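Long-range contacts in protein (endonuclease) (Salmonella typhimurium, PDB 1BYR), which is an endonuclease with a PLD-like domain, an alpha/beta protein built around a mixed sheet, with two copies of the chain in its assembly: residues Thr28-Met33 / Arg52-Lys57; Ser36-Asp41 / Asn111-Ala116; Ser4-Tyr9 / Val126-Pro131; Pro83-Ser88 / Gly148-Ser153. One frame throughout, in Å; residues are numbered along the deposited sequence.

Contact 1 (Thr28-Met33 / Arg52-Lys57)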
loop_
_atom_site.group_PDB
_atom_site.type_symbol
_atom_site.label_atom_id
_atom_site.label_comp_id
_atom_site.label_asym_id
_atom_site.label_seq_id
_atom_site.Cartn_x
_atom_site.Cartn_y
_atom_site.Cartn_z
ATOM N N THR A 28 -1.503 15.547 -18.160
ATOM C CA THR A 28 -0.832 16.745 -17.694
ATOM C C THR A 28 0.227 16.551 -16.611
ATOM O O THR A 28 1.305 17.136 -16.685
ATOM C CB THR A 28 -1.851 17.776 -17.194
ATOM O OG1 THR A 28 -2.560 17.230 -16.076
ATOM C CG2 THR A 28 -2.852 18.120 -18.291
ATOM N N SER A 29 -0.053 15.745 -15.592
ATOM C CA SER A 29 0.947 15.563 -14.535
ATOM C C SER A 29 0.995 14.218 -13.837
ATOM O O SER A 29 0.033 13.452 -13.829
ATOM C CB SER A 29 0.795 16.654 -13.464
ATOM O OG SER A 29 -0.491 16.599 -12.863
ATOM N N ILE A 30 2.155 13.952 -13.250
ATOM C CA ILE A 30 2.406 12.744 -12.503
ATOM C C ILE A 30 3.328 13.132 -11.359
ATOM O O ILE A 30 4.383 13.718 -11.578
ATOM C CB ILE A 30 3.120 11.685 -13.364
ATOM C CG1 ILE A 30 2.151 11.099 -14.383
ATOM C CG2 ILE A 30 3.663 10.565 -12.476
ATOM C CD1 ILE A 30 2.701 9.874 -15.090
ATOM N N ARG A 31 2.909 12.832 -10.133
ATOM C CA ARG A 31 3.716 13.112 -8.947
ATOM C C ARG A 31 3.824 11.746 -8.298
ATOM O O ARG A 31 2.841 11.236 -7.787
ATOM C CB ARG A 31 2.985 14.089 -8.015
ATOM C CG ARG A 31 2.964 15.538 -8.514
ATOM C CD ARG A 31 4.368 16.057 -8.779
ATOM N NE ARG A 31 4.364 17.429 -9.282
ATOM C CZ ARG A 31 4.561 17.764 -10.554
ATOM N NH1 ARG A 31 4.778 16.829 -11.474
ATOM N NH2 ARG A 31 4.549 19.044 -10.903
ATOM N N MET A 32 5.011 11.150 -8.351
ATOM C CA MET A 32 5.233 9.810 -7.820
ATOM C C MET A 32 6.128 9.701 -6.582
ATOM O O MET A 32 7.105 10.441 -6.432
ATOM C CB MET A 32 5.814 8.934 -8.936
ATOM C CG MET A 32 6.033 7.473 -8.582
ATOM S SD MET A 32 6.711 6.660 -10.032
ATOM C CE MET A 32 6.455 4.996 -9.725
ATOM N N MET A 33 5.774 8.759 -5.700
ATOM C CA MET A 33 6.517 8.477 -4.473
ATOM C C MET A 33 6.811 6.990 -4.551
ATOM O O MET A 33 5.920 6.194 -4.859
ATOM C CB MET A 33 5.652 8.715 -3.214
ATOM C CG MET A 33 5.066 10.122 -3.039
ATOM S SD MET A 33 4.149 10.318 -1.472
ATOM C CE MET A 33 5.446 10.717 -0.324
ATOM N N ARG A 52 5.252 12.534 -23.951
ATOM C CA ARG A 52 3.912 12.985 -24.311
ATOM C C ARG A 52 3.719 14.437 -23.861
ATOM O O ARG A 52 2.726 15.061 -24.199
ATOM C CB ARG A 52 2.845 12.127 -23.608
ATOM C CG ARG A 52 2.426 10.878 -24.344
ATOM C CD ARG A 52 1.002 10.474 -23.972
ATOM N NE ARG A 52 0.765 10.418 -22.529
ATOM C CZ ARG A 52 1.191 9.435 -21.739
ATOM N NH1 ARG A 52 1.886 8.422 -22.247
ATOM N NH2 ARG A 52 0.899 9.449 -20.444
ATOM N N GLY A 53 4.663 14.962 -23.086
ATOM C CA GLY A 53 4.530 16.318 -22.587
ATOM C C GLY A 53 4.083 16.382 -21.130
ATOM O O GLY A 53 3.975 17.464 -20.547
ATOM N N VAL A 54 3.837 15.226 -20.517
ATOM C CA VAL A 54 3.389 15.198 -19.126
ATOM C C VAL A 54 4.450 15.688 -18.144
ATOM O O VAL A 54 5.627 15.340 -18.257
ATOM C CB VAL A 54 2.951 13.779 -18.712
ATOM C CG1 VAL A 54 2.647 13.741 -17.214
ATOM C CG2 VAL A 54 1.727 13.354 -19.525
ATOM N N ASP A 55 4.015 16.499 -17.184
ATOM C CA ASP A 55 4.900 17.046 -16.159
ATOM C C ASP A 55 5.097 15.975 -15.081
ATOM O O ASP A 55 4.255 15.801 -14.194
ATOM C CB ASP A 55 4.268 18.318 -15.569
ATOM C CG ASP A 55 5.024 18.867 -14.369
ATOM O OD1 ASP A 55 6.126 18.370 -14.059
ATOM O OD2 ASP A 55 4.514 19.807 -13.728
ATOM N N VAL A 56 6.200 15.236 -15.192
ATOM C CA VAL A 56 6.530 14.162 -14.253
ATOM C C VAL A 56 7.628 14.512 -13.235
ATOM O O VAL A 56 8.718 14.962 -13.602
ATOM C CB VAL A 56 6.980 12.880 -15.031
ATOM C CG1 VAL A 56 7.148 11.703 -14.063
ATOM C CG2 VAL A 56 5.955 12.532 -16.128
ATOM N N LYS A 57 7.330 14.318 -11.947
ATOM C CA LYS A 57 8.308 14.558 -10.883
ATOM C C LYS A 57 8.236 13.376 -9.905
ATOM O O LYS A 57 7.147 12.906 -9.542
ATOM C CB LYS A 57 8.024 15.887 -10.174
ATOM C CG LYS A 57 8.335 17.109 -11.039
ATOM C CD LYS A 57 8.336 18.386 -10.227
ATOM C CE LYS A 57 8.324 19.622 -11.119
ATOM N NZ LYS A 57 8.243 20.895 -10.326
HETATM O O HOH W 1 5.569 21.821 -9.305
#
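I30 packs beside V56, and R31 reaches D55, where strands 29-33 and 55-57 run parallel with their axes 4.6 Å apart. They are the two strands of a beta-alpha-beta crossover whose helix is 40-51. Four main-chain bonds join the segments: D55 N to T28 O, I30 N to D55 O, K57 N to I30 O and M32 N to K57 O. The tight side is apolar and lies against helix 40-51. There I30 CG2 is 4.0 Å from V56 CG1, and I30 CG1 is 3.9 Å from V54 CG1. A49 of the helix touches both I30 and V54. The side bearing R31, D55 and K57 is polar and partly exposed. A bend at chi2 (-56°) turns CD of R31 toward K57 CB. The R31 guanidinium forms a salt bridge with D55, NH2 to OD2 at 2.9 Å, meeting the oxygen from above the carboxylate plane. R31 NH1 also bonds to I30 O. K57 runs alongside, its CD 3.8 Å above the centre of the guanidinium. The carboxylate probably offsets the repulsion between the two cations. W141 adds a cation-pi contact to R31. Water 1 accepts from K57 NZ at 3.0 Å and, weakly, from R31 NH2.

Contact 2 (Ser36-Asp41 / Asn111-Ala116)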
loop_
_atom_site.group_PDB
_atom_site.type_symbol
_atom_site.label_atom_id
_atom_site.label_comp_id
_atom_site.label_asym_id
_atom_site.label_seq_id
_atom_site.Cartn_x
_atom_site.Cartn_y
_atom_site.Cartn_z
ATOM N N SER A 36 11.335 0.991 -3.090
ATOM C CA SER A 36 12.143 0.349 -4.128
ATOM C C SER A 36 11.662 0.806 -5.509
ATOM O O SER A 36 10.509 0.591 -5.871
ATOM C CB SER A 36 12.014 -1.154 -4.009
ATOM O OG SER A 36 12.160 -1.514 -2.669
ATOM N N PHE A 37 12.567 1.409 -6.283
ATOM C CA PHE A 37 12.270 1.969 -7.601
ATOM C C PHE A 37 13.133 1.247 -8.648
ATOM O O PHE A 37 14.240 1.695 -8.949
ATOM C CB PHE A 37 12.614 3.465 -7.510
ATOM C CG PHE A 37 12.203 4.293 -8.694
ATOM C CD1 PHE A 37 10.867 4.564 -8.953
ATOM C CD2 PHE A 37 13.173 4.861 -9.519
ATOM C CE1 PHE A 37 10.496 5.401 -10.012
ATOM C CE2 PHE A 37 12.813 5.694 -10.580
ATOM C CZ PHE A 37 11.477 5.960 -10.828
ATOM N N THR A 38 12.627 0.150 -9.217
ATOM C CA THR A 38 13.423 -0.635 -10.176
ATOM C C THR A 38 12.776 -1.232 -11.442
ATOM O O THR A 38 13.490 -1.533 -12.403
ATOM C CB THR A 38 14.120 -1.839 -9.466
ATOM O OG1 THR A 38 13.121 -2.770 -9.030
ATOM C CG2 THR A 38 14.919 -1.388 -8.252
ATOM N N ALA A 39 11.461 -1.418 -11.457
ATOM C CA ALA A 39 10.795 -2.039 -12.609
ATOM C C ALA A 39 10.987 -1.362 -13.971
ATOM O O ALA A 39 10.457 -0.275 -14.217
ATOM C CB ALA A 39 9.304 -2.198 -12.318
ATOM N N PRO A 40 11.723 -2.013 -14.892
ATOM C CA PRO A 40 11.951 -1.417 -16.216
ATOM C C PRO A 40 10.663 -0.984 -16.928
ATOM O O PRO A 40 10.622 0.081 -17.529
ATOM C CB PRO A 40 12.710 -2.508 -16.979
ATOM C CG PRO A 40 13.390 -3.296 -15.903
ATOM C CD PRO A 40 12.398 -3.317 -14.763
ATOM N N ASP A 41 9.620 -1.811 -16.849
ATOM C CA ASP A 41 8.334 -1.514 -17.476
ATOM C C ASP A 41 7.737 -0.192 -16.968
ATOM O O ASP A 41 7.183 0.593 -17.746
ATOM C CB ASP A 41 7.357 -2.648 -17.203
ATOM C CG ASP A 41 6.941 -2.717 -15.752
ATOM O OD1 ASP A 41 7.801 -3.018 -14.897
ATOM O OD2 ASP A 41 5.753 -2.463 -15.464
ATOM N N ASN A 111 4.973 -2.301 -4.838
ATOM C CA ASN A 111 6.208 -1.520 -5.004
ATOM C C ASN A 111 6.499 -1.546 -6.491
ATOM O O ASN A 111 6.080 -2.461 -7.197
ATOM C CB ASN A 111 7.400 -2.146 -4.285
ATOM C CG ASN A 111 7.435 -1.815 -2.828
ATOM O OD1 ASN A 111 7.191 -2.673 -1.981
ATOM N ND2 ASN A 111 7.730 -0.580 -2.509
ATOM N N PHE A 112 7.235 -0.555 -6.970
ATOM C CA PHE A 112 7.530 -0.486 -8.385
ATOM C C PHE A 112 8.760 -1.301 -8.722
ATOM O O PHE A 112 9.820 -0.782 -9.101
ATOM C CB PHE A 112 7.641 0.991 -8.791
ATOM C CG PHE A 112 6.444 1.804 -8.367
ATOM C CD1 PHE A 112 5.205 1.588 -8.952
ATOM C CD2 PHE A 112 6.528 2.702 -7.317
ATOM C CE1 PHE A 112 4.066 2.248 -8.489
ATOM C CE2 PHE A 112 5.406 3.357 -6.856
ATOM C CZ PHE A 112 4.171 3.129 -7.441
ATOM N N THR A 113 8.587 -2.607 -8.564
ATOM C CA THR A 113 9.625 -3.587 -8.794
ATOM C C THR A 113 9.081 -4.789 -9.518
ATOM O O THR A 113 7.873 -5.009 -9.608
ATOM C CB THR A 113 10.193 -4.129 -7.472
ATOM O OG1 THR A 113 9.183 -4.929 -6.829
ATOM C CG2 THR A 113 10.604 -2.994 -6.560
ATOM N N LYS A 114 10.030 -5.576 -10.001
ATOM C CA LYS A 114 9.766 -6.824 -10.715
ATOM C C LYS A 114 9.098 -7.848 -9.744
ATOM O O LYS A 114 8.072 -8.485 -10.071
ATOM C CB LYS A 114 11.104 -7.379 -11.258
ATOM C CG LYS A 114 12.238 -6.304 -11.475
ATOM C CD LYS A 114 12.705 -5.563 -10.171
ATOM C CE LYS A 114 13.433 -6.434 -9.140
ATOM N NZ LYS A 114 12.529 -6.942 -8.049
ATOM N N ALA A 115 9.665 -7.985 -8.547
ATOM C CA ALA A 115 9.121 -8.912 -7.557
ATOM C C ALA A 115 7.665 -8.552 -7.254
ATOM O O ALA A 115 6.823 -9.429 -7.097
ATOM C CB ALA A 115 9.961 -8.875 -6.293
ATOM N N ALA A 116 7.369 -7.256 -7.199
ATOM C CA ALA A 116 6.006 -6.792 -6.928
ATOM C C ALA A 116 5.016 -7.135 -8.048
ATOM O O ALA A 116 3.819 -7.349 -7.806
ATOM C CB ALA A 116 6.015 -5.288 -6.714
HETATM O O HOH W 2 8.075 1.255 -4.519
#
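S36 meets T113 through carbon atoms, its CB pressed to 3.4 Å from T113 CG2, closer than usual van der Waals contact. The carbonyl of S36 turns to a water instead. That water donates to S36 O and accepts from N111 ND2 at 2.7 Å and from F112 N, so it bridges the two loops. F37 directs its CB away from 111-116, and its backbone N bonds to N65 OD1. At T38 the direct bonding starts. T38 N donates to F112 O at 3.0 Å, nearly in line with the carbonyl bond. A39 N donates to the same oxygen at 2.9 Å, from above the carbonyl plane. F112, the centre of an inverse gamma turn, thus presents one oxygen to two consecutive amides. The T38 hydroxyl sits between its own N and carbonyl carbon (chi1 67°), beside T113 CG2 and very close to K114 CD. It is buried there with no polar partner in the model. A39 is the N-cap of helix 40-51, and its CB rests on the F112 carbonyl. P40 only approaches K114. T113 is likewise an N-cap: its OG1 accepts from A116 N at 3.0 Å, so two helix starts meet here. F112 packs on M32 and A34 of strand 29-34 and on V19 of helix 14-25. N111 packs on H94 of the second subunit, a residue of the family's H-x-K signature. F37 and T38 lean on helix 68-79, F37 against I77 and T38 against A69 and S70.

Contact 3 (Ser4-Tyr9 / Val126-Pro131)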
loop_
_atom_site.group_PDB
_atom_site.type_symbol
_atom_site.label_atom_id
_atom_site.label_comp_id
_atom_site.label_asym_id
_atom_site.label_seq_id
_atom_site.Cartn_x
_atom_site.Cartn_y
_atom_site.Cartn_z
ATOM N N SER A 4 -14.390 6.849 -9.314
ATOM C CA SER A 4 -14.500 5.400 -9.424
ATOM C C SER A 4 -13.203 4.770 -8.942
ATOM O O SER A 4 -12.184 5.450 -8.832
ATOM C CB SER A 4 -14.757 4.987 -10.871
ATOM O OG SER A 4 -13.656 5.323 -11.692
ATOM N N VAL A 5 -13.231 3.469 -8.658
ATOM C CA VAL A 5 -12.031 2.795 -8.179
ATOM C C VAL A 5 -11.794 1.472 -8.890
ATOM O O VAL A 5 -12.723 0.705 -9.131
ATOM C CB VAL A 5 -12.112 2.519 -6.641
ATOM C CG1 VAL A 5 -10.816 1.886 -6.158
ATOM C CG2 VAL A 5 -12.379 3.810 -5.880
ATOM N N GLN A 6 -10.543 1.212 -9.245
ATOM C CA GLN A 6 -10.176 -0.026 -9.918
ATOM C C GLN A 6 -9.140 -0.690 -9.037
ATOM O O GLN A 6 -8.423 -0.002 -8.317
ATOM C CB GLN A 6 -9.522 0.276 -11.270
ATOM C CG GLN A 6 -10.457 0.258 -12.456
ATOM C CD GLN A 6 -9.720 0.529 -13.728
ATOM O OE1 GLN A 6 -9.378 1.667 -14.031
ATOM N NE2 GLN A 6 -9.453 -0.522 -14.484
ATOM N N VAL A 7 -9.069 -2.023 -9.086
ATOM C CA VAL A 7 -8.073 -2.762 -8.309
ATOM C C VAL A 7 -7.444 -3.830 -9.185
ATOM O O VAL A 7 -8.073 -4.350 -10.110
ATOM C CB VAL A 7 -8.665 -3.488 -7.054
ATOM C CG1 VAL A 7 -7.539 -3.987 -6.153
ATOM C CG2 VAL A 7 -9.538 -2.554 -6.274
ATOM N N GLY A 8 -6.196 -4.156 -8.869
ATOM C CA GLY A 8 -5.463 -5.183 -9.581
ATOM C C GLY A 8 -4.609 -5.889 -8.540
ATOM O O GLY A 8 -4.310 -5.305 -7.497
ATOM N N TYR A 9 -4.214 -7.136 -8.800
ATOM C CA TYR A 9 -3.414 -7.888 -7.839
ATOM C C TYR A 9 -2.202 -8.561 -8.461
ATOM O O TYR A 9 -2.137 -8.764 -9.671
ATOM C CB TYR A 9 -4.287 -8.964 -7.179
ATOM C CG TYR A 9 -5.624 -8.454 -6.678
ATOM C CD1 TYR A 9 -5.700 -7.680 -5.523
ATOM C CD2 TYR A 9 -6.815 -8.746 -7.360
ATOM C CE1 TYR A 9 -6.922 -7.205 -5.053
ATOM C CE2 TYR A 9 -8.045 -8.270 -6.892
ATOM C CZ TYR A 9 -8.087 -7.503 -5.743
ATOM O OH TYR A 9 -9.291 -7.010 -5.284
ATOM N N VAL A 126 -6.537 2.208 -8.024
ATOM C CA VAL A 126 -6.479 3.496 -8.685
ATOM C C VAL A 126 -7.800 4.181 -8.407
ATOM O O VAL A 126 -8.852 3.705 -8.821
ATOM C CB VAL A 126 -6.251 3.374 -10.212
ATOM C CG1 VAL A 126 -6.290 4.761 -10.841
ATOM C CG2 VAL A 126 -4.890 2.720 -10.495
ATOM N N ILE A 127 -7.735 5.274 -7.649
ATOM C CA ILE A 127 -8.916 6.052 -7.283
ATOM C C ILE A 127 -8.996 7.217 -8.254
ATOM O O ILE A 127 -8.250 8.191 -8.137
ATOM C CB ILE A 127 -8.805 6.588 -5.822
ATOM C CG1 ILE A 127 -8.517 5.427 -4.864
ATOM C CG2 ILE A 127 -10.102 7.289 -5.417
ATOM C CD1 ILE A 127 -7.945 5.851 -3.520
ATOM N N TRP A 128 -9.894 7.093 -9.225
ATOM C CA TRP A 128 -10.071 8.103 -10.261
ATOM C C TRP A 128 -11.001 9.261 -9.940
ATOM O O TRP A 128 -12.053 9.091 -9.320
ATOM C CB TRP A 128 -10.623 7.464 -11.535
ATOM C CG TRP A 128 -9.816 6.355 -12.103
ATOM C CD1 TRP A 128 -9.983 5.014 -11.882
ATOM C CD2 TRP A 128 -8.766 6.471 -13.068
ATOM N NE1 TRP A 128 -9.104 4.294 -12.652
ATOM C CE2 TRP A 128 -8.347 5.165 -13.389
ATOM C CE3 TRP A 128 -8.144 7.559 -13.692
ATOM C CZ2 TRP A 128 -7.325 4.913 -14.310
ATOM C CZ3 TRP A 128 -7.130 7.305 -14.604
ATOM C CH2 TRP A 128 -6.738 5.994 -14.909
ATOM N N ASN A 129 -10.614 10.435 -10.413
ATOM C CA ASN A 129 -11.422 11.633 -10.287
ATOM C C ASN A 129 -11.977 11.967 -8.907
ATOM O O ASN A 129 -13.184 12.009 -8.692
ATOM C CB ASN A 129 -12.561 11.552 -11.318
ATOM C CG ASN A 129 -12.032 11.364 -12.739
ATOM O OD1 ASN A 129 -12.206 10.320 -13.374
ATOM N ND2 ASN A 129 -11.358 12.382 -13.246
ATOM N N MET A 130 -11.059 12.202 -7.983
ATOM C CA MET A 130 -11.387 12.586 -6.616
ATOM C C MET A 130 -10.381 13.677 -6.316
ATOM O O MET A 130 -9.379 13.451 -5.638
ATOM C CB MET A 130 -11.198 11.411 -5.656
ATOM C CG MET A 130 -12.352 10.437 -5.649
ATOM S SD MET A 130 -12.462 9.451 -4.138
ATOM C CE MET A 130 -12.936 10.675 -2.960
ATOM N N PRO A 131 -10.636 14.890 -6.820
ATOM C CA PRO A 131 -9.736 16.025 -6.613
ATOM C C PRO A 131 -9.288 16.278 -5.180
ATOM O O PRO A 131 -8.118 16.525 -4.939
ATOM C CB PRO A 131 -10.501 17.206 -7.199
ATOM C CG PRO A 131 -11.460 16.596 -8.162
ATOM C CD PRO A 131 -11.824 15.253 -7.608
HETATM O O HOH W 3 -14.013 7.802 -13.270
#
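S4 O accepts from W128 N at 2.8 Å, the shortest polar bond between the two strands. S4 N returns a longer bond to W128 O. Two residues on, Q6 and V126 form the second hydrogen-bonded pair of this antiparallel arrangement, with Q6 N to V126 O at 3.0 Å and V126 N to Q6 O at 2.9 Å. V5 and I127 form the non-hydrogen-bonded pair between them. V5 CG2 and I127 CG2 lie side by side at 4.2 Å, pointing the same way. Q6 and W128 share the other face of the sheet. The glutamine chain is extended, with chi2 at -179°, and its OE1 reaches the indole at the edge. W128 NE1 donates to Q6 OE1 at 3.0 Å, in the amide plane and on a lone pair. The amide and ring planes are only 21° apart, but OE1 is tilted somewhat out of the ring plane. V126 CG1 lies against one face of the indole, offset toward the rim. S4 OG comes obliquely to CD1 and CB of W128 and donates to a water, which in turn donates to N129 OD1. Helix 14-25 covers this face: L18 touches Q6 and V126, and S25 touches W128. On the opposite face V5 packs on M130 of the second subunit, and Y9 stacks on H140 of that subunit. Main-chain bonds thus fix the register of strand 4-10, which is outermost in its own chain. The side-chain chemistry divides by face: an indole-amide bond beside the helix, and apolar and aromatic contacts, with the Y9 hydroxyl bonded to S136 OG of the second subunit, beside that subunit.

Contact 4 (Pro83-Ser88 / Gly148-Ser153)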
loop_
_atom_site.group_PDB
_atom_site.type_symbol
_atom_site.label_atom_id
_atom_site.label_comp_id
_atom_site.label_asym_id
_atom_site.label_seq_id
_atom_site.Cartn_x
_atom_site.Cartn_y
_atom_site.Cartn_z
ATOM N N PRO A 83 12.456 15.299 -13.459
ATOM C CA PRO A 83 13.001 15.702 -12.156
ATOM C C PRO A 83 12.858 14.585 -11.103
ATOM O O PRO A 83 11.755 14.117 -10.804
ATOM C CB PRO A 83 12.196 16.955 -11.797
ATOM C CG PRO A 83 11.656 17.448 -13.144
ATOM C CD PRO A 83 11.391 16.208 -13.920
ATOM N N LEU A 84 13.982 14.150 -10.543
ATOM C CA LEU A 84 13.964 13.079 -9.564
ATOM C C LEU A 84 14.786 13.379 -8.313
ATOM O O LEU A 84 15.871 13.960 -8.385
ATOM C CB LEU A 84 14.463 11.797 -10.235
ATOM C CG LEU A 84 14.830 10.591 -9.376
ATOM C CD1 LEU A 84 13.553 9.836 -8.985
ATOM C CD2 LEU A 84 15.781 9.687 -10.164
ATOM N N ARG A 85 14.252 12.987 -7.154
ATOM C CA ARG A 85 14.932 13.194 -5.881
ATOM C C ARG A 85 14.915 11.968 -4.973
ATOM O O ARG A 85 13.977 11.169 -4.985
ATOM C CB ARG A 85 14.294 14.359 -5.100
ATOM C CG ARG A 85 14.459 15.730 -5.723
ATOM C CD ARG A 85 14.046 16.846 -4.757
ATOM N NE ARG A 85 14.478 18.147 -5.255
ATOM C CZ ARG A 85 14.032 19.311 -4.800
ATOM N NH1 ARG A 85 13.126 19.357 -3.823
ATOM N NH2 ARG A 85 14.493 20.441 -5.326
ATOM N N THR A 86 15.981 11.825 -4.186
ATOM C CA THR A 86 16.067 10.761 -3.209
ATOM C C THR A 86 15.777 11.434 -1.864
ATOM O O THR A 86 16.144 12.590 -1.650
ATOM C CB THR A 86 17.456 10.097 -3.192
ATOM O OG1 THR A 86 18.466 11.086 -3.003
ATOM C CG2 THR A 86 17.702 9.373 -4.490
ATOM N N ASP A 87 15.109 10.723 -0.959
ATOM C CA ASP A 87 14.749 11.284 0.344
ATOM C C ASP A 87 15.210 10.338 1.435
ATOM O O ASP A 87 14.867 9.154 1.429
ATOM C CB ASP A 87 13.226 11.476 0.394
ATOM C CG ASP A 87 12.716 11.924 1.760
ATOM O OD1 ASP A 87 13.510 12.366 2.608
ATOM O OD2 ASP A 87 11.488 11.838 1.976
ATOM N N SER A 88 16.013 10.852 2.362
ATOM C CA SER A 88 16.533 10.040 3.451
ATOM C C SER A 88 16.118 10.566 4.814
ATOM O O SER A 88 16.648 10.140 5.829
ATOM C CB SER A 88 18.062 10.017 3.389
ATOM O OG SER A 88 18.582 11.330 3.549
ATOM N N GLY A 148 14.087 16.389 -0.331
ATOM C CA GLY A 148 14.838 15.399 -1.076
ATOM C C GLY A 148 16.077 15.994 -1.711
ATOM O O GLY A 148 16.263 17.220 -1.720
ATOM N N ARG A 149 16.926 15.125 -2.251
ATOM C CA ARG A 149 18.170 15.536 -2.903
ATOM C C ARG A 149 18.059 15.227 -4.395
ATOM O O ARG A 149 17.722 14.114 -4.779
ATOM C CB ARG A 149 19.345 14.748 -2.304
ATOM C CG ARG A 149 20.662 15.504 -2.208
ATOM C CD ARG A 149 21.403 15.089 -0.943
ATOM N NE ARG A 149 21.291 16.084 0.126
ATOM C CZ ARG A 149 21.670 15.884 1.388
ATOM N NH1 ARG A 149 22.174 14.718 1.752
ATOM N NH2 ARG A 149 21.540 16.852 2.288
ATOM N N ASP A 150 18.327 16.216 -5.233
ATOM C CA ASP A 150 18.256 16.016 -6.679
ATOM C C ASP A 150 19.138 14.868 -7.133
ATOM O O ASP A 150 20.241 14.687 -6.629
ATOM C CB ASP A 150 18.750 17.257 -7.420
ATOM C CG ASP A 150 17.697 18.332 -7.555
ATOM O OD1 ASP A 150 16.489 18.044 -7.431
ATOM O OD2 ASP A 150 18.090 19.490 -7.794
ATOM N N TYR A 151 18.656 14.077 -8.087
ATOM C CA TYR A 151 19.485 13.022 -8.670
ATOM C C TYR A 151 19.441 13.366 -10.148
ATOM O O TYR A 151 18.424 13.169 -10.805
ATOM C CB TYR A 151 18.915 11.626 -8.460
ATOM C CG TYR A 151 19.856 10.549 -8.970
ATOM C CD1 TYR A 151 20.847 10.009 -8.143
ATOM C CD2 TYR A 151 19.768 10.079 -10.283
ATOM C CE1 TYR A 151 21.711 9.027 -8.616
ATOM C CE2 TYR A 151 20.629 9.101 -10.758
ATOM C CZ TYR A 151 21.600 8.578 -9.922
ATOM O OH TYR A 151 22.455 7.597 -10.386
ATOM N N ARG A 152 20.542 13.887 -10.672
ATOM C CA ARG A 152 20.551 14.310 -12.068
ATOM C C ARG A 152 21.546 13.611 -12.974
ATOM O O ARG A 152 22.342 12.777 -12.552
ATOM C CB ARG A 152 20.802 15.828 -12.143
ATOM C CG ARG A 152 19.555 16.663 -12.410
ATOM C CD ARG A 152 19.414 17.838 -11.429
ATOM N NE ARG A 152 18.466 18.839 -11.920
ATOM C CZ ARG A 152 17.139 18.731 -11.835
ATOM N NH1 ARG A 152 16.582 17.659 -11.278
ATOM N NH2 ARG A 152 16.362 19.690 -12.325
ATOM N N SER A 153 21.466 13.988 -14.247
ATOM C CA SER A 153 22.333 13.472 -15.282
ATOM C C SER A 153 22.716 14.687 -16.116
ATOM O O SER A 153 23.926 14.901 -16.309
ATOM C CB SER A 153 21.603 12.429 -16.137
ATOM O OG SER A 153 21.808 11.121 -15.610
HETATM O O HOH W 4 16.482 15.090 -11.770
HETATM O O HOH W 5 15.393 21.232 -7.967
HETATM O O HOH W 6 20.144 12.082 -4.974
#
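R85 and D150 carry the polar centre, with NE donating to OD1 at 3.0 Å and an almost straight angle of 176°. The oxygen lies in the guanidinium plane, while NE stands above the carboxylate plane. Water 5 joins the pair again, accepting from R85 NH2 and donating to D150 OD2. R152 extends the charge network, but its NH1 is a long 3.9 Å from D150 OD1 and directs no N-H at it. G148 O lies over one face of the R85 guanidinium. Beyond this shell, R85 NH1 bonds to W145 O, and the W145 ring makes a cation-pi contact. The backbone sets the spacing. T86 and R149 are a hydrogen-bonded pair, with R149 N to T86 O at 2.7 Å and T86 N to R149 O at 2.9 Å. Y151 N bonds to L84 O at 2.8 Å. L84 CD2 and Y151 CD2 touch at 4.0 Å, and M74 of helix 68-79 packs on both residues. The T86 hydroxyl bonds to E62 OE1 and to water 6, which donates to D150 O. The arrangement is that of a short antiparallel strand near the C-terminus, added to the edge of a mixed sheet beside strand 84-87.

In the fold
Contacts 1, 3 and 4 all pair strands of the one mixed sheet; contact 2 joins two loops that lead into helices. Contact 1 is parallel and lies inside the sheet. Contacts 3 and 4 are antiparallel and involve the two strands outermost in this chain, with centres 28 Å apart. Contact 4 is the surface contact, rich in charges and waters. Contact 3 borders the second subunit with apolar and aromatic groups. Contacts 1, 2 and 3 are partly buried; contacts 1 and 2 touch: M32 CE lies 3.3 Å from F112 CD2. Helix 40-51 serves both. Contacts 1 and 4 also touch, through K57 and P83 on neighbouring strands. Salt bridges occur in contacts 1 and 4, while contact 2 relies on backbone amides.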